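Local coordinates for protein prefoldin beta subunit 2 (Thermococcus sp., PDB 3AEI) that probably serves as a beta subunit of prefoldin, a chaperone that captures unfolded proteins and hands them to group II chaperonin, at residues Leu9-Glu12 with Leu13-Arg17; Leu80-Arg83 with Glu84-Met88. All coordinates share one frame; numbering follows the deposited sequence.

Interaction 1 of 2, residues Leu9-Glu12 with Leu13-Arg17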
loop_
_atom_site.group_PDB
_atom_site.type_symbol
_atom_site.label_atom_id
_atom_site.label_comp_id
_atom_site.label_asym_id
_atom_site.label_seq_id
_atom_site.Cartn_x
_atom_site.Cartn_y
_atom_site.Cartn_z
ATOM N N LEU A 9 12.815 -24.422 -8.721
ATOM C CA LEU A 9 11.449 -24.831 -8.417
ATOM C C LEU A 9 11.051 -24.122 -7.125
ATOM O O LEU A 9 9.910 -23.685 -6.975
ATOM C CB LEU A 9 11.329 -26.343 -8.261
ATOM C CG LEU A 9 11.378 -27.168 -9.555
ATOM C CD1 LEU A 9 11.597 -28.643 -9.243
ATOM C CD2 LEU A 9 10.107 -26.985 -10.338
ATOM N N GLN A 10 11.985 -23.995 -6.200
ATOM C CA GLN A 10 11.712 -23.320 -4.949
ATOM C C GLN A 10 11.416 -21.844 -5.150
ATOM O O GLN A 10 10.570 -21.279 -4.449
ATOM C CB GLN A 10 12.897 -23.491 -3.995
ATOM C CG GLN A 10 13.065 -24.900 -3.561
ATOM C CD GLN A 10 14.406 -25.118 -2.864
ATOM O OE1 GLN A 10 15.352 -24.347 -3.057
ATOM N NE2 GLN A 10 14.492 -26.176 -2.062
ATOM N N LEU A 11 12.122 -21.229 -6.098
ATOM C CA LEU A 11 11.911 -19.812 -6.388
ATOM C C LEU A 11 10.492 -19.626 -6.944
ATOM O O LEU A 11 9.792 -18.689 -6.569
ATOM C CB LEU A 11 12.900 -19.338 -7.438
ATOM C CG LEU A 11 13.553 -17.968 -7.267
ATOM C CD1 LEU A 11 13.762 -17.389 -8.665
ATOM C CD2 LEU A 11 12.694 -17.026 -6.418
ATOM N N GLU A 12 10.083 -20.524 -7.829
ATOM C CA GLU A 12 8.757 -20.445 -8.430
ATOM C C GLU A 12 7.683 -20.679 -7.386
ATOM O O GLU A 12 6.668 -19.973 -7.348
ATOM C CB GLU A 12 8.615 -21.480 -9.543
ATOM C CG GLU A 12 7.347 -21.291 -10.344
ATOM C CD GLU A 12 7.147 -22.370 -11.381
ATOM O OE1 GLU A 12 8.073 -23.190 -11.568
ATOM O OE2 GLU A 12 6.060 -22.394 -12.005
ATOM N N LEU A 13 7.925 -21.648 -6.510
ATOM C CA LEU A 13 6.967 -21.960 -5.469
ATOM C C LEU A 13 6.770 -20.761 -4.534
ATOM O O LEU A 13 5.637 -20.409 -4.175
ATOM C CB LEU A 13 7.446 -23.191 -4.713
ATOM C CG LEU A 13 6.625 -23.603 -3.508
ATOM C CD1 LEU A 13 5.257 -24.104 -3.983
ATOM C CD2 LEU A 13 7.356 -24.730 -2.763
ATOM N N GLN A 14 7.862 -20.103 -4.147
ATOM C CA GLN A 14 7.744 -18.964 -3.255
ATOM C C GLN A 14 6.936 -17.844 -3.904
ATOM O O GLN A 14 6.115 -17.203 -3.251
ATOM C CB GLN A 14 9.126 -18.411 -2.879
ATOM C CG GLN A 14 9.066 -17.088 -2.074
ATOM C CD GLN A 14 9.116 -15.824 -2.944
ATOM O OE1 GLN A 14 8.196 -15.004 -2.925
ATOM N NE2 GLN A 14 10.202 -15.660 -3.698
ATOM N N GLN A 15 7.133 -17.626 -5.201
ATOM C CA GLN A 15 6.417 -16.532 -5.821
ATOM C C GLN A 15 4.941 -16.825 -5.902
ATOM O O GLN A 15 4.118 -15.918 -5.692
ATOM C CB GLN A 15 7.026 -16.216 -7.187
ATOM C CG GLN A 15 8.481 -15.775 -7.066
ATOM C CD GLN A 15 9.094 -15.386 -8.399
ATOM O OE1 GLN A 15 8.577 -15.747 -9.452
ATOM N NE2 GLN A 15 10.221 -14.673 -8.354
ATOM N N ILE A 16 4.603 -18.086 -6.176
ATOM C CA ILE A 16 3.200 -18.498 -6.235
ATOM C C ILE A 16 2.569 -18.405 -4.850
ATOM O O ILE A 16 1.443 -17.927 -4.708
ATOM C CB ILE A 16 3.069 -19.933 -6.690
ATOM C CG1 ILE A 16 3.517 -20.041 -8.144
ATOM C CG2 ILE A 16 1.635 -20.389 -6.563
ATOM C CD1 ILE A 16 3.738 -21.492 -8.553
ATOM N N ARG A 17 3.285 -18.883 -3.832
ATOM C CA ARG A 17 2.771 -18.833 -2.472
ATOM C C ARG A 17 2.505 -17.401 -2.046
ATOM O O ARG A 17 1.508 -17.130 -1.382
ATOM C CB ARG A 17 3.773 -19.466 -1.470
ATOM C CG ARG A 17 3.754 -20.986 -1.413
ATOM C CD ARG A 17 4.910 -21.505 -0.571
ATOM N NE ARG A 17 4.844 -21.008 0.801
ATOM C CZ ARG A 17 4.115 -21.576 1.759
ATOM N NH1 ARG A 17 3.394 -22.660 1.492
ATOM N NH2 ARG A 17 4.104 -21.066 2.981
#

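Interaction 2 of 2, residues Leu80-Arg83 with Glu84-Met88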
loop_
_atom_site.group_PDB
_atom_site.type_symbol
_atom_site.label_atom_id
_atom_site.label_comp_id
_atom_site.label_asym_id
_atom_site.label_seq_id
_atom_site.Cartn_x
_atom_site.Cartn_y
_atom_site.Cartn_z
ATOM N N LEU A 80 -3.802 -21.437 -7.996
ATOM C CA LEU A 80 -2.423 -21.295 -7.540
ATOM C C LEU A 80 -2.029 -22.469 -6.644
ATOM O O LEU A 80 -0.895 -22.955 -6.724
ATOM C CB LEU A 80 -2.232 -19.953 -6.797
ATOM C CG LEU A 80 -2.359 -18.674 -7.621
ATOM C CD1 LEU A 80 -2.499 -17.500 -6.696
ATOM C CD2 LEU A 80 -1.193 -18.503 -8.557
ATOM N N LYS A 81 -2.948 -22.940 -5.793
ATOM C CA LYS A 81 -2.646 -24.058 -4.915
ATOM C C LYS A 81 -2.387 -25.326 -5.743
ATOM O O LYS A 81 -1.570 -26.167 -5.373
ATOM C CB LYS A 81 -3.768 -24.274 -3.870
ATOM C CG LYS A 81 -3.750 -23.198 -2.745
ATOM C CD LYS A 81 -4.784 -23.385 -1.620
ATOM C CE LYS A 81 -4.340 -24.432 -0.606
ATOM N NZ LYS A 81 -5.213 -24.449 0.611
ATOM N N LYS A 82 -3.046 -25.456 -6.881
ATOM C CA LYS A 82 -2.803 -26.641 -7.686
ATOM C C LYS A 82 -1.392 -26.550 -8.309
ATOM O O LYS A 82 -0.709 -27.575 -8.423
ATOM C CB LYS A 82 -3.937 -26.810 -8.710
ATOM C CG LYS A 82 -3.517 -27.223 -10.080
ATOM C CD LYS A 82 -2.986 -26.017 -10.817
ATOM C CE LYS A 82 -4.084 -25.093 -11.317
ATOM N NZ LYS A 82 -3.483 -23.975 -12.094
ATOM N N ARG A 83 -0.943 -25.344 -8.676
ATOM C CA ARG A 83 0.417 -25.168 -9.215
ATOM C C ARG A 83 1.426 -25.440 -8.087
ATOM O O ARG A 83 2.480 -26.036 -8.332
ATOM C CB ARG A 83 0.650 -23.745 -9.768
ATOM C CG ARG A 83 0.107 -23.457 -11.192
ATOM C CD ARG A 83 0.396 -21.992 -11.679
ATOM N NE ARG A 83 1.823 -21.726 -11.885
ATOM C CZ ARG A 83 2.376 -20.516 -11.971
ATOM N NH1 ARG A 83 1.625 -19.427 -11.872
ATOM N NH2 ARG A 83 3.692 -20.394 -12.141
ATOM N N GLU A 84 1.114 -25.020 -6.860
ATOM C CA GLU A 84 2.030 -25.262 -5.725
ATOM C C GLU A 84 2.135 -26.768 -5.498
ATOM O O GLU A 84 3.184 -27.285 -5.132
ATOM C CB GLU A 84 1.505 -24.651 -4.423
ATOM C CG GLU A 84 1.400 -23.153 -4.405
ATOM C CD GLU A 84 0.750 -22.633 -3.129
ATOM O OE1 GLU A 84 1.032 -23.185 -2.036
ATOM O OE2 GLU A 84 -0.043 -21.658 -3.216
ATOM N N LYS A 85 1.011 -27.452 -5.690
ATOM C CA LYS A 85 0.918 -28.893 -5.500
ATOM C C LYS A 85 1.873 -29.603 -6.450
ATOM O O LYS A 85 2.675 -30.450 -6.034
ATOM C CB LYS A 85 -0.526 -29.331 -5.770
ATOM C CG LYS A 85 -0.790 -30.831 -5.723
ATOM C CD LYS A 85 -0.741 -31.380 -4.307
ATOM C CE LYS A 85 -1.628 -32.625 -4.164
ATOM N NZ LYS A 85 -1.328 -33.687 -5.174
ATOM N N GLU A 86 1.803 -29.231 -7.719
ATOM C CA GLU A 86 2.662 -29.830 -8.744
ATOM C C GLU A 86 4.145 -29.652 -8.411
ATOM O O GLU A 86 4.937 -30.607 -8.476
ATOM C CB GLU A 86 2.380 -29.191 -10.099
ATOM C CG GLU A 86 0.956 -29.410 -10.577
ATOM C CD GLU A 86 0.561 -28.495 -11.728
ATOM O OE1 GLU A 86 -0.530 -28.708 -12.297
ATOM O OE2 GLU A 86 1.330 -27.563 -12.061
ATOM N N ILE A 87 4.519 -28.422 -8.075
ATOM C CA ILE A 87 5.905 -28.115 -7.747
ATOM C C ILE A 87 6.367 -28.893 -6.512
ATOM O O ILE A 87 7.470 -29.474 -6.509
ATOM C CB ILE A 87 6.106 -26.596 -7.514
ATOM C CG1 ILE A 87 5.814 -25.826 -8.799
ATOM C CG2 ILE A 87 7.542 -26.316 -7.031
ATOM C CD1 ILE A 87 5.687 -24.297 -8.569
ATOM N N MET A 88 5.545 -28.936 -5.469
ATOM C CA MET A 88 5.966 -29.660 -4.282
ATOM C C MET A 88 6.223 -31.127 -4.628
ATOM O O MET A 88 7.123 -31.758 -4.068
ATOM C CB MET A 88 4.918 -29.521 -3.172
ATOM C CG MET A 88 4.834 -28.104 -2.654
ATOM S SD MET A 88 3.674 -27.897 -1.303
ATOM C CE MET A 88 2.150 -27.842 -2.172
#

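Interaction 1 of 2, residues Leu9-Glu12 with Leu13-Arg17
The N-terminal arm of the antiparallel coiled coil, helix 2-37, includes the two turns from Leu9 to Ile16. Four backbone hydrogen bonds of the i to i+4 kind tie the first turn to the next: Leu13 N to Leu9 O, Gln14 N to Gln10 O, Gln15 N to Leu11 O and Ile16 N to Glu12 O. The last is 3.0 Å from Ile16 N to Glu12 O.

At the edge of the face turned to helix 59-93, Glu12 and Ile16 lie alongside each other and point the same way. Glu12 CG meets Ile16 CD1 at 4.0 Å. Ile16 also bends over the carbonyl of Glu12, with its CG1 3.3 Å from Glu12 O. Glu12 has CG anti to the backbone N (chi1 -171°) and an extended chain. This carries the carboxylate beyond the isoleucine, where OE2 forms a salt bridge with Arg83 of helix 59-93. Ile16 itself packs on Glu84 and Ile87 of that helix.

The outer side is mostly amide and leucine. Leu11 CD2 touches Gln14 NE2 and Gln15 NE2, each at 3.9 Å. Leu11 and Gln14 run side by side, whereas Gln15 slants across the leucine. Gln15 CG sits 3.2 Å from Leu11 O, because chi1 of -62° places CG beside its own backbone N. Gln14 OE1 is hydrogen-bonded to Thr18 OG1, one turn on.

A buried aliphatic residue facing the partner helix, a salt bridge at its flank and an exposed outer face are characteristic of an antiparallel coiled coil, as in the arms of prefoldin subunits.

Interaction 2 of 2, residues Leu80-Arg83 with Glu84-Met88
Glu84 folds back along the preceding turn of helix 59-93, the C-terminal arm of the prefoldin coiled coil, and crosses the side chain of Lys81 at a slant. Its CG lies beside its own backbone N (chi1 -65°), and the chain then runs out extended. CG therefore sits over the carbonyl of the previous turn, 3.3 Å from Leu80 O. Lys81 CG comes within 4.0 Å of Glu84 OE2, but this is contact with the aliphatic part of the lysine. Lys81 NZ stays 6.9 Å from Glu84 OE1. The carboxylate instead forms a salt bridge through OE2 to Arg20 NE on helix 2-37. A leucine in place of Glu84 would probably leave Arg20 without this charged partner and weaken the polar link between the two helices.

On an exposed flank, Lys82 and Glu86 lie side by side and point the same way. Glu86 OE1 reaches Lys82 CD at 3.9 Å, again alongside methylenes rather than at the ammonium. Lys82 bends at chi2 and chi3, and its NZ makes a weak hydrogen bond to Lys79 O. Lys85 turns its end the other way, to a salt bridge with Glu89 in the next turn.

The guanidinium of Arg83 has its partner in Glu12 of helix 2-37. Beneath the side chains, backbone bonds of the i to i+4 kind join the turns. Ile87 N reaches Arg83 O at 3.1 Å with an N-H...O angle of 170°, and Ile87 CG1 lies 3.4 Å from the same oxygen.

Interactions 1 and 2 are matching turns on the two arms of one coiled coil, helix 2-37 and helix 59-93. Their centres are about 9 Å apart. Each has a buried isoleucine facing the other arm, and the two meet at Ile16 CD1 and Ile87 CD1, 3.4 Å apart. Glu84, also buried, lays its CG against Ile16 CG2, so the buried part is aliphatic contact. At its edge, Glu12 and Arg83 form a salt bridge, OE2 to NH2 at 3.1 Å. The surfaces differ. Interaction 1 exposes Leu11 and glutamine amides, whereas interaction 2 exposes lysines and Glu86.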